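Long-range contacts in acyl-coenzyme A oxidase (Caenorhabditis elegans, PDB 5K3J), which catalyses the FAD-dependent first step of peroxisomal beta-oxidation, desaturating the CoA-linked side chains of ascaroside pheromones with a five-carbon omega chain: residues A[38-49]-A[87-98]; A[105-113]-A[240-248]. All coordinates share one frame; numbering follows the deposited sequence.

In the fold
Both contacts are largely buried, but they serve different parts of the fold. Interaction 1 lies within the helical N-terminal domain, where helix 36-49 packs on the start of helix 93-103 and the turn before it; side chains do the work, through a salt bridge, CH-pi contacts and aliphatic packing. Interaction 2, about 21 Å away between centres, begins where that second helix has ended: 105-113 leads into helix 112-125 and meets a loop between strands 232-236 and 248-253. Its segments touch mainly through backbone, small residues and one ring, beside substrate and flavin. The first contact therefore joins helix to helix, the second helical domain to beta domain.

Interaction 1. Residues A[38-49]-A[87-98]; sequences FARRRREITDAV and LIDRDNEEESLH
In the helical N-terminal domain of the acyl-CoA oxidase, Arg41 of helix 36-49 and Glu95 of helix 93-103 form a two-pronged salt bridge; the axes of the segments 38-49 and 93-98 cross at -39°. The guanidinium grips side-on: NE donates to Glu95 OE2 at 2.6 Å and NH2 to Glu95 OE1 at 3.1 Å, although the two planes are turned 59° apart. Bends at chi2 and chi3, both close to -70°, curl the arginine over Ile45 CG1, and its NH2 also donates to Leu87 O at 3.0 Å. Asp89 N reaches Glu95 OE1 from the opposite face of the carboxylate, tying the turn to the helix. A leucine in place of Arg41 would probably leave Glu95 without its cationic mate and Leu87 O without this donor. Deeper in, His98 is a knob among Phe38, Arg42, Ile45 and Thr46; Arg42 CB lies over its ring, 3.9 Å from the centroid, while Thr46 OG1 stands at the ring edge, 3.0 Å from His98 NE2. Phe38 is flat enough to slot between Arg42 CG and Glu94, whose CB makes a CH-pi contact. Aliphatic Ala48 and Leu87 close the far end. Around this pair, Leu99 of helix 93-103 covers Ile45 and Val49, Gln609 O receives Arg42 NH1, and Lys291 of helix 287-315 pairs with Glu93.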
loop_
_atom_site.group_PDB
_atom_site.type_symbol
_atom_site.label_atom_id
_atom_site.label_comp_id
_atom_site.label_asym_id
_atom_site.label_seq_id
_atom_site.Cartn_x
_atom_site.Cartn_y
_atom_site.Cartn_z
ATOM N N PHE A 38 -21.817 4.714 -25.698
ATOM C CA PHE A 38 -21.632 4.058 -24.406
ATOM C C PHE A 38 -21.542 5.071 -23.274
ATOM O O PHE A 38 -22.106 4.858 -22.201
ATOM C CB PHE A 38 -20.382 3.177 -24.398
ATOM C CG PHE A 38 -20.092 2.561 -23.058
ATOM C CD1 PHE A 38 -21.094 1.913 -22.357
ATOM C CD2 PHE A 38 -18.825 2.630 -22.497
ATOM C CE1 PHE A 38 -20.844 1.348 -21.123
ATOM C CE2 PHE A 38 -18.568 2.063 -21.260
ATOM C CZ PHE A 38 -19.580 1.421 -20.573
ATOM N N ALA A 39 -20.818 6.162 -23.512
ATOM C CA ALA A 39 -20.654 7.202 -22.501
ATOM C C ALA A 39 -22.009 7.739 -22.067
ATOM O O ALA A 39 -22.256 7.960 -20.881
ATOM C CB ALA A 39 -19.786 8.327 -23.026
ATOM N N ARG A 40 -22.883 7.936 -23.047
ATOM C CA ARG A 40 -24.253 8.360 -22.807
ATOM C C ARG A 40 -25.028 7.305 -22.023
ATOM O O ARG A 40 -25.816 7.631 -21.133
ATOM C CB ARG A 40 -24.946 8.653 -24.137
ATOM C CG ARG A 40 -26.443 8.417 -24.143
ATOM C CD ARG A 40 -27.200 9.568 -23.505
ATOM N NE ARG A 40 -28.549 9.672 -24.050
ATOM C CZ ARG A 40 -29.576 10.218 -23.406
ATOM N NH1 ARG A 40 -29.413 10.701 -22.180
ATOM N NH2 ARG A 40 -30.770 10.275 -23.981
ATOM N N ARG A 41 -24.797 6.040 -22.364
ATOM C CA ARG A 41 -25.451 4.926 -21.685
ATOM C C ARG A 41 -25.096 4.882 -20.199
ATOM O O ARG A 41 -25.941 4.560 -19.366
ATOM C CB ARG A 41 -25.083 3.598 -22.356
ATOM C CG ARG A 41 -25.823 3.340 -23.662
ATOM C CD ARG A 41 -27.300 3.096 -23.412
ATOM N NE ARG A 41 -27.522 1.814 -22.752
ATOM C CZ ARG A 41 -28.461 1.595 -21.839
ATOM N NH1 ARG A 41 -29.270 2.576 -21.466
ATOM N NH2 ARG A 41 -28.588 0.393 -21.294
ATOM N N ARG A 42 -23.854 5.228 -19.873
ATOM C CA ARG A 42 -23.384 5.211 -18.489
ATOM C C ARG A 42 -24.181 6.166 -17.612
ATOM O O ARG A 42 -24.564 5.827 -16.488
ATOM C CB ARG A 42 -21.911 5.581 -18.420
ATOM C CG ARG A 42 -20.983 4.585 -19.073
ATOM C CD ARG A 42 -19.547 4.931 -18.749
ATOM N NE ARG A 42 -19.255 4.787 -17.324
ATOM C CZ ARG A 42 -19.254 5.786 -16.442
ATOM N NH1 ARG A 42 -19.517 7.030 -16.832
ATOM N NH2 ARG A 42 -18.971 5.543 -15.168
ATOM N N ARG A 43 -24.412 7.368 -18.128
ATOM C CA ARG A 43 -25.195 8.358 -17.409
ATOM C C ARG A 43 -26.653 7.914 -17.401
ATOM O O ARG A 43 -27.366 8.094 -16.414
ATOM C CB ARG A 43 -25.050 9.744 -18.044
ATOM C CG ARG A 43 -23.627 10.095 -18.483
ATOM C CD ARG A 43 -23.564 11.490 -19.108
ATOM N NE ARG A 43 -22.505 11.607 -20.109
ATOM C CZ ARG A 43 -22.724 11.669 -21.420
ATOM N NH1 ARG A 43 -23.965 11.626 -21.891
ATOM N NH2 ARG A 43 -21.703 11.777 -22.262
ATOM N N GLU A 44 -27.079 7.314 -18.509
ATOM C CA GLU A 44 -28.442 6.817 -18.656
ATOM C C GLU A 44 -28.733 5.717 -17.636
ATOM O O GLU A 44 -29.793 5.705 -17.015
ATOM C CB GLU A 44 -28.663 6.304 -20.078
ATOM C CG GLU A 44 -30.116 6.173 -20.476
ATOM C CD GLU A 44 -30.282 5.906 -21.956
ATOM O OE1 GLU A 44 -29.375 6.269 -22.738
ATOM O OE2 GLU A 44 -31.321 5.328 -22.333
ATOM N N ILE A 45 -27.781 4.805 -17.464
ATOM C CA ILE A 45 -27.913 3.718 -16.501
ATOM C C ILE A 45 -27.866 4.251 -15.075
ATOM O O ILE A 45 -28.692 3.891 -14.237
ATOM C CB ILE A 45 -26.807 2.672 -16.692
ATOM C CG1 ILE A 45 -26.975 1.962 -18.035
ATOM C CG2 ILE A 45 -26.836 1.651 -15.578
ATOM C CD1 ILE A 45 -25.692 1.333 -18.564
ATOM N N THR A 46 -26.891 5.116 -14.812
ATOM C CA THR A 46 -26.741 5.739 -13.502
ATOM C C THR A 46 -28.021 6.468 -13.098
ATOM O O THR A 46 -28.450 6.403 -11.942
ATOM C CB THR A 46 -25.564 6.732 -13.482
ATOM O OG1 THR A 46 -24.342 6.040 -13.768
ATOM C CG2 THR A 46 -25.445 7.390 -12.119
ATOM N N ASP A 47 -28.624 7.155 -14.063
ATOM C CA ASP A 47 -29.870 7.874 -13.841
ATOM C C ASP A 47 -30.996 6.915 -13.486
ATOM O O ASP A 47 -31.742 7.139 -12.535
ATOM C CB ASP A 47 -30.247 8.684 -15.082
ATOM C CG ASP A 47 -31.507 9.501 -14.880
ATOM O OD1 ASP A 47 -31.838 9.806 -13.713
ATOM O OD2 ASP A 47 -32.162 9.843 -15.887
ATOM N N ALA A 48 -31.106 5.848 -14.270
ATOM C CA ALA A 48 -32.146 4.848 -14.084
ATOM C C ALA A 48 -31.934 4.080 -12.787
ATOM O O ALA A 48 -32.894 3.649 -12.148
ATOM C CB ALA A 48 -32.185 3.892 -15.261
ATOM N N VAL A 49 -30.673 3.906 -12.407
ATOM C CA VAL A 49 -30.338 3.246 -11.155
ATOM C C VAL A 49 -30.748 4.122 -9.973
ATOM O O VAL A 49 -31.315 3.635 -8.996
ATOM C CB VAL A 49 -28.830 2.911 -11.079
ATOM C CG1 VAL A 49 -28.412 2.673 -9.645
ATOM C CG2 VAL A 49 -28.512 1.690 -11.931
ATOM N N LEU A 87 -32.395 -2.453 -17.185
ATOM C CA LEU A 87 -31.390 -1.400 -17.157
ATOM C C LEU A 87 -30.355 -1.484 -18.272
ATOM O O LEU A 87 -29.885 -0.454 -18.757
ATOM C CB LEU A 87 -30.682 -1.412 -15.800
ATOM C CG LEU A 87 -31.576 -1.131 -14.589
ATOM C CD1 LEU A 87 -30.915 -1.565 -13.282
ATOM C CD2 LEU A 87 -31.954 0.342 -14.535
ATOM N N ILE A 88 -29.975 -2.697 -18.671
ATOM C CA ILE A 88 -28.949 -2.849 -19.707
ATOM C C ILE A 88 -29.177 -3.981 -20.709
ATOM O O ILE A 88 -30.114 -4.772 -20.590
ATOM C CB ILE A 88 -27.550 -3.113 -19.103
ATOM C CG1 ILE A 88 -27.525 -4.470 -18.387
ATOM C CG2 ILE A 88 -27.101 -1.980 -18.190
ATOM C CD1 ILE A 88 -26.131 -4.949 -18.045
ATOM N N ASP A 89 -28.280 -4.041 -21.691
ATOM C CA ASP A 89 -28.150 -5.180 -22.590
ATOM C C ASP A 89 -27.290 -6.229 -21.891
ATOM O O ASP A 89 -26.078 -6.054 -21.757
ATOM C CB ASP A 89 -27.530 -4.740 -23.920
ATOM C CG ASP A 89 -27.306 -5.891 -24.884
ATOM O OD1 ASP A 89 -27.920 -6.964 -24.706
ATOM O OD2 ASP A 89 -26.516 -5.709 -25.836
ATOM N N ARG A 90 -27.930 -7.306 -21.436
ATOM C CA ARG A 90 -27.295 -8.297 -20.570
ATOM C C ARG A 90 -25.943 -8.794 -21.074
ATOM O O ARG A 90 -25.008 -8.973 -20.293
ATOM C CB ARG A 90 -28.227 -9.494 -20.376
ATOM C CG ARG A 90 -27.630 -10.591 -19.509
ATOM C CD ARG A 90 -28.178 -11.959 -19.875
ATOM N NE ARG A 90 -29.544 -12.158 -19.405
ATOM C CZ ARG A 90 -30.249 -13.263 -19.628
ATOM N NH1 ARG A 90 -29.714 -14.264 -20.318
ATOM N NH2 ARG A 90 -31.487 -13.367 -19.164
ATOM N N ASP A 91 -25.842 -9.011 -22.380
ATOM C CA ASP A 91 -24.627 -9.564 -22.964
ATOM C C ASP A 91 -23.725 -8.472 -23.529
ATOM O O ASP A 91 -22.859 -8.735 -24.365
ATOM C CB ASP A 91 -24.981 -10.589 -24.041
ATOM C CG ASP A 91 -25.703 -11.791 -23.468
ATOM O OD1 ASP A 91 -25.639 -11.981 -22.233
ATOM O OD2 ASP A 91 -26.328 -12.545 -24.243
ATOM N N ASN A 92 -23.946 -7.247 -23.065
ATOM C CA ASN A 92 -23.049 -6.134 -23.344
ATOM C C ASN A 92 -22.100 -5.963 -22.163
ATOM O O ASN A 92 -22.485 -5.411 -21.130
ATOM C CB ASN A 92 -23.847 -4.851 -23.596
ATOM C CG ASN A 92 -22.985 -3.705 -24.091
ATOM O OD1 ASN A 92 -21.759 -3.746 -24.005
ATOM N ND2 ASN A 92 -23.631 -2.668 -24.609
ATOM N N GLU A 93 -20.866 -6.437 -22.311
ATOM C CA GLU A 93 -19.945 -6.471 -21.179
ATOM C C GLU A 93 -19.560 -5.075 -20.703
ATOM O O GLU A 93 -19.332 -4.870 -19.512
ATOM C CB GLU A 93 -18.682 -7.263 -21.513
ATOM C CG GLU A 93 -17.842 -7.529 -20.269
ATOM C CD GLU A 93 -16.576 -8.303 -20.545
ATOM O OE1 GLU A 93 -16.299 -8.598 -21.726
ATOM O OE2 GLU A 93 -15.855 -8.613 -19.572
ATOM N N GLU A 94 -19.492 -4.117 -21.623
ATOM C CA GLU A 94 -19.195 -2.740 -21.244
ATOM C C GLU A 94 -20.256 -2.191 -20.298
ATOM O O GLU A 94 -19.934 -1.588 -19.276
ATOM C CB GLU A 94 -19.079 -1.843 -22.479
ATOM C CG GLU A 94 -17.713 -1.854 -23.132
ATOM C CD GLU A 94 -17.504 -0.659 -24.037
ATOM O OE1 GLU A 94 -18.509 -0.095 -24.520
ATOM O OE2 GLU A 94 -16.334 -0.279 -24.254
ATOM N N GLU A 95 -21.521 -2.415 -20.634
ATOM C CA GLU A 95 -22.620 -1.913 -19.817
ATOM C C GLU A 95 -22.726 -2.651 -18.487
ATOM O O GLU A 95 -22.998 -2.040 -17.456
ATOM C CB GLU A 95 -23.946 -2.017 -20.569
ATOM C CG GLU A 95 -24.107 -0.986 -21.681
ATOM C CD GLU A 95 -25.522 -0.943 -22.231
ATOM O OE1 GLU A 95 -26.368 -1.727 -21.754
ATOM O OE2 GLU A 95 -25.793 -0.129 -23.139
ATOM N N SER A 96 -22.506 -3.963 -18.511
ATOM C CA SER A 96 -22.642 -4.775 -17.304
ATOM C C SER A 96 -21.576 -4.406 -16.279
ATOM O O SER A 96 -21.834 -4.407 -15.072
ATOM C CB SER A 96 -22.558 -6.264 -17.638
ATOM O OG SER A 96 -23.100 -7.044 -16.591
ATOM N N LEU A 97 -20.382 -4.089 -16.770
ATOM C CA LEU A 97 -19.294 -3.648 -15.911
ATOM C C LEU A 97 -19.601 -2.310 -15.253
ATOM O O LEU A 97 -19.291 -2.112 -14.082
ATOM C CB LEU A 97 -17.988 -3.554 -16.698
ATOM C CG LEU A 97 -17.294 -4.882 -17.011
ATOM C CD1 LEU A 97 -15.881 -4.644 -17.534
ATOM C CD2 LEU A 97 -17.284 -5.813 -15.797
ATOM N N HIS A 98 -20.207 -1.392 -16.001
ATOM C CA HIS A 98 -20.583 -0.103 -15.430
ATOM C C HIS A 98 -21.644 -0.290 -14.356
ATOM O O HIS A 98 -21.565 0.302 -13.281
ATOM C CB HIS A 98 -21.104 0.856 -16.499
ATOM C CG HIS A 98 -21.707 2.105 -15.935
ATOM N ND1 HIS A 98 -20.950 3.187 -15.539
ATOM C CD2 HIS A 98 -22.995 2.433 -15.676
ATOM C CE1 HIS A 98 -21.745 4.133 -15.075
ATOM N NE2 HIS A 98 -22.992 3.702 -15.146
#

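Interaction 2. Residues A[105-113]-A[240-248]; sequences GYEGHPFAL and KMNFNAADN
Chi1 of Phe243 (-156°) places CG opposite the main-chain nitrogen and sends the ring toward Tyr106 and Gly108, while chi1 of Glu107 (-49°) sets its CG beside the backbone N, and the extended chain beyond carries the carboxylate out to the water it shares with Asn242. The phenyl edge meets Tyr106 O in the ring plane, 3.2 Å from Phe243 CE1, and Gly108 CA approaches the same CE1 obliquely at 3.7 Å. Ala246 CB lies over one face of the ring. Glycine suits position 108: its phi of 117° is awkward for other residues, and a CB would run into that of Ala246. Ala245 N donates a backbone hydrogen bond across the contact to Glu107 O, 3.0 Å long; the small Ala245 side chain lets the two backbones come this near. Glu107 OE1 accepts a hydrogen bond from a water 2.7 Å away, which also donates to Asn242 OD1 and accepts from Asn244 N; the same carboxylate has Lys69 as salt-bridge partner and Tyr417 as a further partner. Within 240-248, Lys240 NZ holds the turn from Phe243 to Ala246 by donating to Phe243 O, Ala246 O and Asn248 OD1, a buried ammonium gripped by three oxygens. Asn244 pairs with Lys240 twice, OD1 accepting from its N and ND2 giving to its O. Phe243 and Ala112 touch the ascaroside-CoA and Leu113 the FAD: pocket wall at the junction of helical and beta domains, where the acyl-CoA dehydrogenase and oxidase fold houses substrate and flavin.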
loop_
_atom_site.group_PDB
_atom_site.type_symbol
_atom_site.label_atom_id
_atom_site.label_comp_id
_atom_site.label_asym_id
_atom_site.label_seq_id
_atom_site.Cartn_x
_atom_site.Cartn_y
_atom_site.Cartn_z
ATOM N N GLY A 105 -20.128 -2.579 -6.617
ATOM C CA GLY A 105 -18.865 -2.063 -6.132
ATOM C C GLY A 105 -17.723 -3.020 -6.406
ATOM O O GLY A 105 -17.855 -3.961 -7.195
ATOM N N TYR A 106 -16.603 -2.789 -5.736
ATOM C CA TYR A 106 -15.396 -3.548 -6.008
ATOM C C TYR A 106 -15.132 -4.646 -4.981
ATOM O O TYR A 106 -14.318 -5.535 -5.225
ATOM C CB TYR A 106 -14.193 -2.613 -6.056
ATOM C CG TYR A 106 -14.364 -1.386 -6.921
ATOM C CD1 TYR A 106 -15.077 -1.429 -8.115
ATOM C CD2 TYR A 106 -13.799 -0.178 -6.539
ATOM C CE1 TYR A 106 -15.221 -0.295 -8.899
ATOM C CE2 TYR A 106 -13.938 0.951 -7.312
ATOM C CZ TYR A 106 -14.650 0.887 -8.493
ATOM O OH TYR A 106 -14.797 2.008 -9.277
ATOM N N GLU A 107 -15.825 -4.597 -3.848
ATOM C CA GLU A 107 -15.467 -5.440 -2.710
ATOM C C GLU A 107 -15.923 -6.895 -2.833
ATOM O O GLU A 107 -15.589 -7.722 -1.984
ATOM C CB GLU A 107 -16.020 -4.829 -1.425
ATOM C CG GLU A 107 -15.701 -3.354 -1.294
ATOM C CD GLU A 107 -15.763 -2.870 0.137
ATOM O OE1 GLU A 107 -15.659 -3.712 1.054
ATOM O OE2 GLU A 107 -15.912 -1.647 0.341
ATOM N N GLY A 108 -16.677 -7.210 -3.882
ATOM C CA GLY A 108 -17.001 -8.592 -4.190
ATOM C C GLY A 108 -18.475 -8.939 -4.129
ATOM O O GLY A 108 -19.246 -8.314 -3.398
ATOM N N HIS A 109 -18.855 -9.950 -4.905
ATOM C CA HIS A 109 -20.229 -10.436 -4.958
ATOM C C HIS A 109 -20.225 -11.873 -5.490
ATOM O O HIS A 109 -19.250 -12.295 -6.114
ATOM C CB HIS A 109 -21.089 -9.520 -5.831
ATOM C CG HIS A 109 -20.621 -9.425 -7.251
ATOM N ND1 HIS A 109 -21.114 -10.235 -8.252
ATOM C CD2 HIS A 109 -19.706 -8.617 -7.836
ATOM C CE1 HIS A 109 -20.524 -9.926 -9.393
ATOM N NE2 HIS A 109 -19.665 -8.949 -9.169
ATOM N N PRO A 110 -21.306 -12.632 -5.238
ATOM C CA PRO A 110 -21.365 -14.049 -5.624
ATOM C C PRO A 110 -21.046 -14.354 -7.094
ATOM O O PRO A 110 -20.729 -15.500 -7.404
ATOM C CB PRO A 110 -22.818 -14.423 -5.311
ATOM C CG PRO A 110 -23.178 -13.547 -4.184
ATOM C CD PRO A 110 -22.487 -12.239 -4.448
ATOM N N PHE A 111 -21.113 -13.356 -7.970
ATOM C CA PHE A 111 -20.979 -13.592 -9.408
ATOM C C PHE A 111 -19.734 -12.983 -10.050
ATOM O O PHE A 111 -19.625 -12.951 -11.277
ATOM C CB PHE A 111 -22.217 -13.068 -10.140
ATOM C CG PHE A 111 -23.403 -13.980 -10.056
ATOM C CD1 PHE A 111 -23.437 -15.169 -10.760
ATOM C CD2 PHE A 111 -24.495 -13.635 -9.279
ATOM C CE1 PHE A 111 -24.541 -16.000 -10.680
ATOM C CE2 PHE A 111 -25.595 -14.457 -9.197
ATOM C CZ PHE A 111 -25.617 -15.645 -9.900
ATOM N N ALA A 112 -18.806 -12.503 -9.229
ATOM C CA ALA A 112 -17.611 -11.825 -9.730
ATOM C C ALA A 112 -16.821 -12.697 -10.697
ATOM O O ALA A 112 -16.746 -12.404 -11.890
ATOM C CB ALA A 112 -16.723 -11.395 -8.571
ATOM N N LEU A 113 -16.238 -13.770 -10.175
ATOM C CA LEU A 113 -15.434 -14.680 -10.981
ATOM C C LEU A 113 -16.308 -15.527 -11.899
ATOM O O LEU A 113 -15.822 -16.130 -12.859
ATOM C CB LEU A 113 -14.583 -15.577 -10.081
ATOM C CG LEU A 113 -13.265 -14.994 -9.558
ATOM C CD1 LEU A 113 -12.380 -14.571 -10.711
ATOM C CD2 LEU A 113 -13.490 -13.827 -8.607
ATOM N N LYS A 240 -9.311 -11.200 4.413
ATOM C CA LYS A 240 -8.245 -10.864 3.479
ATOM C C LYS A 240 -7.850 -9.397 3.606
ATOM O O LYS A 240 -8.526 -8.627 4.292
ATOM C CB LYS A 240 -8.683 -11.176 2.046
ATOM C CG LYS A 240 -8.934 -12.660 1.785
ATOM C CD LYS A 240 -9.976 -12.888 0.695
ATOM C CE LYS A 240 -11.312 -12.277 1.081
ATOM N NZ LYS A 240 -12.449 -12.872 0.332
ATOM N N MET A 241 -6.755 -9.018 2.949
ATOM C CA MET A 241 -6.319 -7.623 2.903
ATOM C C MET A 241 -7.468 -6.737 2.438
ATOM O O MET A 241 -7.694 -5.650 2.970
ATOM C CB MET A 241 -5.108 -7.458 1.980
ATOM C CG MET A 241 -4.698 -6.007 1.780
ATOM S SD MET A 241 -3.203 -5.796 0.794
ATOM C CE MET A 241 -2.793 -4.091 1.162
ATOM N N ASN A 242 -8.197 -7.229 1.445
ATOM C CA ASN A 242 -9.442 -6.614 1.018
ATOM C C ASN A 242 -10.278 -7.624 0.250
ATOM O O ASN A 242 -10.026 -8.826 0.334
ATOM C CB ASN A 242 -9.179 -5.377 0.164
ATOM C CG ASN A 242 -10.220 -4.303 0.376
ATOM O OD1 ASN A 242 -11.373 -4.444 -0.037
ATOM N ND2 ASN A 242 -9.824 -3.221 1.031
ATOM N N PHE A 243 -11.259 -7.128 -0.502
ATOM C CA PHE A 243 -12.133 -7.973 -1.308
ATOM C C PHE A 243 -12.936 -8.909 -0.405
ATOM O O PHE A 243 -13.225 -10.045 -0.777
ATOM C CB PHE A 243 -11.313 -8.769 -2.332
ATOM C CG PHE A 243 -12.094 -9.206 -3.540
ATOM C CD1 PHE A 243 -12.778 -8.280 -4.306
ATOM C CD2 PHE A 243 -12.113 -10.535 -3.932
ATOM C CE1 PHE A 243 -13.492 -8.668 -5.420
ATOM C CE2 PHE A 243 -12.821 -10.931 -5.052
ATOM C CZ PHE A 243 -13.512 -9.996 -5.798
ATOM N N ASN A 244 -13.309 -8.418 0.776
ATOM C CA ASN A 244 -13.905 -9.265 1.809
ATOM C C ASN A 244 -15.429 -9.413 1.756
ATOM O O ASN A 244 -16.019 -10.069 2.613
ATOM C CB ASN A 244 -13.503 -8.747 3.195
ATOM C CG ASN A 244 -12.031 -8.953 3.489
ATOM O OD1 ASN A 244 -11.577 -10.083 3.669
ATOM N ND2 ASN A 244 -11.280 -7.859 3.551
ATOM N N ALA A 245 -16.072 -8.808 0.765
ATOM C CA ALA A 245 -17.492 -9.060 0.564
ATOM C C ALA A 245 -17.632 -10.307 -0.296
ATOM O O ALA A 245 -18.708 -10.891 -0.411
ATOM C CB ALA A 245 -18.183 -7.865 -0.079
ATOM N N ALA A 246 -16.515 -10.713 -0.889
ATOM C CA ALA A 246 -16.448 -11.944 -1.659
ATOM C C ALA A 246 -16.027 -13.108 -0.771
ATOM O O ALA A 246 -15.374 -12.917 0.253
ATOM C CB ALA A 246 -15.485 -11.783 -2.823
ATOM N N ASP A 247 -16.408 -14.317 -1.161
ATOM C CA ASP A 247 -15.927 -15.499 -0.466
ATOM C C ASP A 247 -14.940 -16.235 -1.361
ATOM O O ASP A 247 -15.314 -16.860 -2.349
ATOM C CB ASP A 247 -17.086 -16.412 -0.042
ATOM C CG ASP A 247 -17.932 -16.875 -1.214
ATOM O OD1 ASP A 247 -18.735 -16.066 -1.724
ATOM O OD2 ASP A 247 -17.794 -18.049 -1.621
ATOM N N ASN A 248 -13.662 -16.115 -1.034
ATOM C CA ASN A 248 -12.648 -16.905 -1.705
ATOM C C ASN A 248 -12.451 -18.188 -0.913
ATOM O O ASN A 248 -12.225 -18.150 0.295
ATOM C CB ASN A 248 -11.355 -16.105 -1.843
ATOM C CG ASN A 248 -11.559 -14.816 -2.611
ATOM O OD1 ASN A 248 -12.058 -13.831 -2.071
ATOM N ND2 ASN A 248 -11.175 -14.818 -3.881
HETATM O O HOH W 1 -13.548 -5.296 1.363
#